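Local coordinates for protein muconate cycloisomerase (Azorhizobium caulinodans, PDB 3MY9) that belongs to the enolase superfamily, with an N-terminal capping domain and a TIM-type barrel, and binds a magnesium ion through acidic side chains at the ends of barrel strands, at residues F221-V226 with L246-C251; M167-K172 with L194-N199. All coordinates share one frame; numbering follows the deposited sequence.

Contacts 2 and 1 each join the two strands of a beta-alpha-beta unit of the TIM-type barrel, with the crossover through helix 207-215 between them; their centres are about 11 Å apart. Strands 193-197 and 222-223 are neighbours in the sheet, so L196 joins the two: its O lies 2.9 Å from E223 N and its N 3.2 Å from F221 O, both probable hydrogen bonds. Next to these bonds I222 CG2 packs 3.8 Å from F198 CD2. Contact 1 supplies both protein ligands of one magnesium ion, E223 and D248. Contact 2 brings D197 close without coordination, its OD1 staying 4.1 Å from the metal. K166 salt-bridges both E223 and D197, tying these neighbouring carboxylates together.

Contact 1: residues F221-V226 with L246-C251; sequences FIEQPV and LADESC. With MG (magnesium ion), chain C.
With CG anti to the backbone N in both E223 (chi1 174°) and D248 (chi1 -177°), the two carboxylates converge on one magnesium at the C-terminal ends of adjacent parallel strands, part of a beta-alpha-beta unit of the TIM-type barrel. E223 OE2 binds the metal at 2.2 Å and D248 OD2 at 2.0 Å; four waters complete six ligands. The carboxylate planes stand 63° apart, and the close approach of the two ligating oxygens is bridged by the cation. The other oxygens are salt-bridged, E223 OE1 to K166 and D248 OD1 to K272. E249 joins from the second shell, each of its oxygens accepting from a metal-bound water.

Deeper in the strands, L246 N donates to I222 O and Q224 N to L246 O, both at 2.9 Å, while L246 CG sits over a face of the F221 ring, 4.2 Å from its centroid. Just past the strand Q224 bends at chi2 and holds the turn D248-C251. Its OE1 takes D248 N in the carbonyl plane at 2.7 Å and S250 N from above it. On the amide's other arm, NE2 donates to V226 O and, nearly in the amide plane, to S250 OG at 2.9 Å.

Contact 2: residues M167-K172 with L194-N199; sequences MKTGVK and LRLDFN
T169 and F198 make the tight part of this contact, just beyond the C-terminal ends of parallel strands 164-168 and 193-197 in the TIM-type barrel. The T169 hydroxyl stands between the backbone N and the carbonyl carbon (chi1 47°), which sets OG1 over the centre of the F198 ring, 3.2 Å above its plane. T169 CB adds a CH-pi contact over the same ring, and CG2 reaches back to L196 CD2 at 4.0 Å. That leucine methyl also meets M167 CB at 3.9 Å; this apolar patch faces helix 174-188, whose L181 touches both M167 and L196.

Parallel pairing runs through M167 N to R195 O (2.7 Å), D197 N to M167 O (2.8 Å) and T169 N to D197 O (2.9 Å). Matters are looser where the chains turn out to solvent: exposed K168 and N199 cross at about a right angle, the aliphatic lysine CG lying 3.5 Å from N199 ND2. G170, also exposed, passes by F198; its positive phi (75°) favours glycine, and the ring fills its side-chain direction.

D197 O carries a second, weak bond from T169 OG1. The D197 carboxylate is held as well: OD2 accepts N199 N in an Asx turn at 2.9 Å, and OD1 is salt-bridged to K166. The D197 side chain is thus gripped from two directions beside the magnesium site, which should limit its rotation.

Contact 1: residues F221-V226 with L246-C251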
loop_
_atom_site.group_PDB
_atom_site.type_symbol
_atom_site.label_atom_id
_atom_site.label_comp_id
_atom_site.label_asym_id
_atom_site.label_seq_id
_atom_site.Cartn_x
_atom_site.Cartn_y
_atom_site.Cartn_z
ATOM N N PHE A 221 27.716 -6.927 9.565
ATOM C CA PHE A 221 26.852 -6.610 8.430
ATOM C C PHE A 221 27.305 -7.364 7.207
ATOM O O PHE A 221 28.418 -7.875 7.160
ATOM C CB PHE A 221 26.747 -5.082 8.153
ATOM C CG PHE A 221 28.069 -4.380 7.751
ATOM C CD1 PHE A 221 28.700 -4.651 6.534
ATOM C CD2 PHE A 221 28.603 -3.369 8.556
ATOM C CE1 PHE A 221 29.874 -3.980 6.157
ATOM C CE2 PHE A 221 29.780 -2.688 8.191
ATOM C CZ PHE A 221 30.432 -2.995 7.003
ATOM N N ILE A 222 26.432 -7.424 6.216
ATOM C CA ILE A 222 26.756 -7.995 4.905
ATOM C C ILE A 222 26.621 -6.872 3.877
ATOM O O ILE A 222 25.579 -6.219 3.802
ATOM C CB ILE A 222 25.808 -9.130 4.564
ATOM C CG1 ILE A 222 25.987 -10.292 5.570
ATOM C CG2 ILE A 222 26.036 -9.596 3.136
ATOM C CD1 ILE A 222 24.922 -11.350 5.459
ATOM N N GLU A 223 27.693 -6.599 3.139
ATOM C CA GLU A 223 27.706 -5.463 2.206
ATOM C C GLU A 223 27.243 -5.810 0.798
ATOM O O GLU A 223 27.758 -6.744 0.173
ATOM C CB GLU A 223 29.103 -4.811 2.171
ATOM C CG GLU A 223 29.272 -3.706 1.129
ATOM C CD GLU A 223 30.539 -2.858 1.351
ATOM O OE1 GLU A 223 31.266 -3.063 2.349
ATOM O OE2 GLU A 223 30.823 -1.998 0.505
ATOM N N GLN A 224 26.239 -5.056 0.342
ATOM C CA GLN A 224 25.742 -5.023 -1.033
ATOM C C GLN A 224 25.930 -6.347 -1.791
ATOM O O GLN A 224 26.734 -6.447 -2.716
ATOM C CB GLN A 224 26.434 -3.836 -1.773
ATOM C CG GLN A 224 25.841 -3.428 -3.103
ATOM C CD GLN A 224 24.545 -2.609 -2.928
ATOM O OE1 GLN A 224 24.487 -1.730 -2.077
ATOM N NE2 GLN A 224 23.518 -2.902 -3.730
ATOM N N PRO A 225 25.141 -7.361 -1.424
ATOM C CA PRO A 225 25.333 -8.657 -2.059
ATOM C C PRO A 225 24.972 -8.695 -3.553
ATOM O O PRO A 225 25.530 -9.511 -4.280
ATOM C CB PRO A 225 24.447 -9.602 -1.228
ATOM C CG PRO A 225 23.443 -8.684 -0.499
ATOM C CD PRO A 225 24.224 -7.421 -0.265
ATOM N N VAL A 226 24.090 -7.797 -3.998
ATOM C CA VAL A 226 23.622 -7.730 -5.395
ATOM C C VAL A 226 23.848 -6.304 -5.944
ATOM O O VAL A 226 24.101 -5.408 -5.169
ATOM C CB VAL A 226 22.138 -8.126 -5.511
ATOM C CG1 VAL A 226 21.906 -9.607 -4.978
ATOM C CG2 VAL A 226 21.212 -7.096 -4.775
ATOM N N LEU A 246 24.059 -3.873 4.382
ATOM C CA LEU A 246 24.581 -2.518 4.180
ATOM C C LEU A 246 24.548 -2.174 2.708
ATOM O O LEU A 246 25.000 -2.953 1.864
ATOM C CB LEU A 246 25.986 -2.404 4.776
ATOM C CG LEU A 246 27.152 -1.388 4.565
ATOM C CD1 LEU A 246 27.295 -0.803 3.150
ATOM C CD2 LEU A 246 27.246 -0.313 5.641
ATOM N N ALA A 247 24.008 -1.006 2.402
ATOM C CA ALA A 247 23.960 -0.527 1.030
ATOM C C ALA A 247 25.243 0.221 0.733
ATOM O O ALA A 247 25.680 1.059 1.534
ATOM C CB ALA A 247 22.776 0.371 0.819
ATOM N N ASP A 248 25.863 -0.104 -0.407
ATOM C CA ASP A 248 26.986 0.666 -0.897
ATOM C C ASP A 248 26.575 1.304 -2.216
ATOM O O ASP A 248 26.104 2.453 -2.223
ATOM C CB ASP A 248 28.256 -0.197 -1.005
ATOM C CG ASP A 248 29.492 0.608 -1.449
ATOM O OD1 ASP A 248 29.393 1.852 -1.619
ATOM O OD2 ASP A 248 30.558 -0.025 -1.652
ATOM N N GLU A 249 26.666 0.565 -3.321
ATOM C CA GLU A 249 26.277 1.114 -4.611
ATOM C C GLU A 249 24.775 1.469 -4.712
ATOM O O GLU A 249 24.403 2.316 -5.527
ATOM C CB GLU A 249 26.709 0.190 -5.756
ATOM C CG GLU A 249 28.221 0.243 -6.056
ATOM C CD GLU A 249 29.073 -0.622 -5.097
ATOM O OE1 GLU A 249 28.522 -1.431 -4.300
ATOM O OE2 GLU A 249 30.317 -0.507 -5.166
ATOM N N SER A 250 23.924 0.867 -3.872
ATOM C CA SER A 250 22.511 1.302 -3.754
ATOM C C SER A 250 22.328 2.666 -3.120
ATOM O O SER A 250 21.240 3.183 -3.141
ATOM C CB SER A 250 21.667 0.321 -2.931
ATOM O OG SER A 250 21.455 -0.884 -3.607
ATOM N N CYS A 251 23.352 3.223 -2.488
ATOM C CA CYS A 251 23.208 4.509 -1.848
ATOM C C CYS A 251 24.422 5.431 -2.064
ATOM O O CYS A 251 25.434 5.373 -1.321
ATOM C CB CYS A 251 22.925 4.306 -0.371
ATOM S SG CYS A 251 22.522 5.868 0.462
HETATM MG MG MG C . 31.475 -1.816 -1.575
HETATM O O HOH W 1 32.015 -1.422 -3.510
HETATM O O HOH W 2 29.860 -2.846 -2.534
HETATM O O HOH W 3 32.456 -3.608 -1.772
HETATM O O HOH W 4 33.469 -0.872 -1.058
#

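Contact 2: residues M167-K172 with L194-N199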
loop_
_atom_site.group_PDB
_atom_site.type_symbol
_atom_site.label_atom_id
_atom_site.label_comp_id
_atom_site.label_asym_id
_atom_site.label_seq_id
_atom_site.Cartn_x
_atom_site.Cartn_y
_atom_site.Cartn_z
ATOM N N MET A 167 35.569 -9.804 5.371
ATOM C CA MET A 167 35.911 -10.957 4.535
ATOM C C MET A 167 35.235 -10.733 3.184
ATOM O O MET A 167 34.036 -10.492 3.121
ATOM C CB MET A 167 35.441 -12.290 5.181
ATOM C CG MET A 167 36.025 -13.622 4.558
ATOM S SD MET A 167 35.084 -15.101 5.108
ATOM C CE MET A 167 35.623 -16.272 3.864
ATOM N N LYS A 168 36.024 -10.803 2.116
ATOM C CA LYS A 168 35.495 -10.887 0.786
ATOM C C LYS A 168 34.866 -12.275 0.589
ATOM O O LYS A 168 35.483 -13.309 0.847
ATOM C CB LYS A 168 36.615 -10.644 -0.206
ATOM C CG LYS A 168 36.199 -10.320 -1.604
ATOM C CD LYS A 168 37.455 -9.878 -2.404
ATOM C CE LYS A 168 37.383 -10.226 -3.885
ATOM N NZ LYS A 168 38.718 -10.690 -4.448
ATOM N N THR A 169 33.612 -12.304 0.163
ATOM C CA THR A 169 32.900 -13.566 0.052
ATOM C C THR A 169 32.329 -13.670 -1.350
ATOM O O THR A 169 32.266 -12.678 -2.071
ATOM C CB THR A 169 31.731 -13.625 1.070
ATOM O OG1 THR A 169 31.014 -12.407 1.011
ATOM C CG2 THR A 169 32.205 -13.840 2.496
ATOM N N GLY A 170 31.867 -14.867 -1.706
ATOM C CA GLY A 170 31.352 -15.138 -3.019
ATOM C C GLY A 170 32.467 -15.257 -4.039
ATOM O O GLY A 170 32.221 -15.037 -5.219
ATOM N N VAL A 171 33.677 -15.606 -3.577
ATOM C CA VAL A 171 34.855 -15.748 -4.441
ATOM C C VAL A 171 35.362 -17.190 -4.496
ATOM O O VAL A 171 35.787 -17.661 -5.547
ATOM C CB VAL A 171 36.021 -14.829 -3.992
ATOM C CG1 VAL A 171 37.357 -15.194 -4.755
ATOM C CG2 VAL A 171 35.655 -13.357 -4.204
ATOM N N LYS A 172 35.365 -17.860 -3.351
ATOM C CA LYS A 172 35.693 -19.276 -3.280
ATOM C C LYS A 172 34.398 -20.068 -3.199
ATOM O O LYS A 172 33.348 -19.501 -2.854
ATOM C CB LYS A 172 36.574 -19.546 -2.064
ATOM C CG LYS A 172 37.809 -18.644 -1.995
ATOM C CD LYS A 172 38.691 -18.962 -0.790
ATOM C CE LYS A 172 39.453 -17.705 -0.341
ATOM N NZ LYS A 172 40.682 -17.995 0.448
ATOM N N LEU A 194 33.299 -8.914 12.682
ATOM C CA LEU A 194 33.494 -9.504 11.380
ATOM C C LEU A 194 32.411 -9.057 10.411
ATOM O O LEU A 194 31.233 -9.245 10.693
ATOM C CB LEU A 194 33.444 -11.034 11.495
ATOM C CG LEU A 194 33.581 -11.855 10.209
ATOM C CD1 LEU A 194 34.890 -11.557 9.509
ATOM C CD2 LEU A 194 33.493 -13.361 10.509
ATOM N N ARG A 195 32.818 -8.508 9.269
ATOM C CA ARG A 195 31.903 -8.090 8.223
ATOM C C ARG A 195 32.167 -8.917 6.979
ATOM O O ARG A 195 33.292 -9.389 6.776
ATOM C CB ARG A 195 32.116 -6.607 7.900
ATOM C CG ARG A 195 31.737 -5.668 9.043
ATOM C CD ARG A 195 32.971 -5.154 9.777
ATOM N NE ARG A 195 32.608 -4.315 10.900
ATOM C CZ ARG A 195 32.615 -2.991 10.872
ATOM N NH1 ARG A 195 32.954 -2.322 9.787
ATOM N NH2 ARG A 195 32.278 -2.334 11.947
ATOM N N LEU A 196 31.144 -9.123 6.154
ATOM C CA LEU A 196 31.310 -9.854 4.885
ATOM C C LEU A 196 30.967 -8.924 3.732
ATOM O O LEU A 196 30.061 -8.110 3.841
ATOM C CB LEU A 196 30.384 -11.072 4.796
ATOM C CG LEU A 196 30.358 -12.017 6.005
ATOM C CD1 LEU A 196 29.390 -13.216 5.761
ATOM C CD2 LEU A 196 31.743 -12.546 6.277
ATOM N N ASP A 197 31.643 -9.088 2.612
ATOM C CA ASP A 197 31.377 -8.280 1.439
ATOM C C ASP A 197 31.296 -9.157 0.203
ATOM O O ASP A 197 32.275 -9.764 -0.157
ATOM C CB ASP A 197 32.516 -7.277 1.278
ATOM C CG ASP A 197 32.230 -6.205 0.244
ATOM O OD1 ASP A 197 32.996 -5.221 0.248
ATOM O OD2 ASP A 197 31.227 -6.306 -0.513
ATOM N N PHE A 198 30.139 -9.212 -0.454
ATOM C CA PHE A 198 30.023 -10.022 -1.684
ATOM C C PHE A 198 30.403 -9.255 -2.967
ATOM O O PHE A 198 30.376 -9.799 -4.043
ATOM C CB PHE A 198 28.606 -10.582 -1.818
ATOM C CG PHE A 198 28.321 -11.734 -0.897
ATOM C CD1 PHE A 198 28.575 -13.024 -1.304
ATOM C CD2 PHE A 198 27.800 -11.518 0.374
ATOM C CE1 PHE A 198 28.307 -14.103 -0.460
ATOM C CE2 PHE A 198 27.544 -12.588 1.228
ATOM C CZ PHE A 198 27.806 -13.883 0.807
ATOM N N ASN A 199 30.747 -7.988 -2.825
ATOM C CA ASN A 199 31.085 -7.099 -3.960
ATOM C C ASN A 199 30.079 -7.198 -5.123
ATOM O O ASN A 199 30.446 -7.378 -6.277
ATOM C CB ASN A 199 32.545 -7.326 -4.360
ATOM C CG ASN A 199 33.529 -6.702 -3.327
ATOM O OD1 ASN A 199 33.626 -5.465 -3.209
ATOM N ND2 ASN A 199 34.240 -7.559 -2.572
#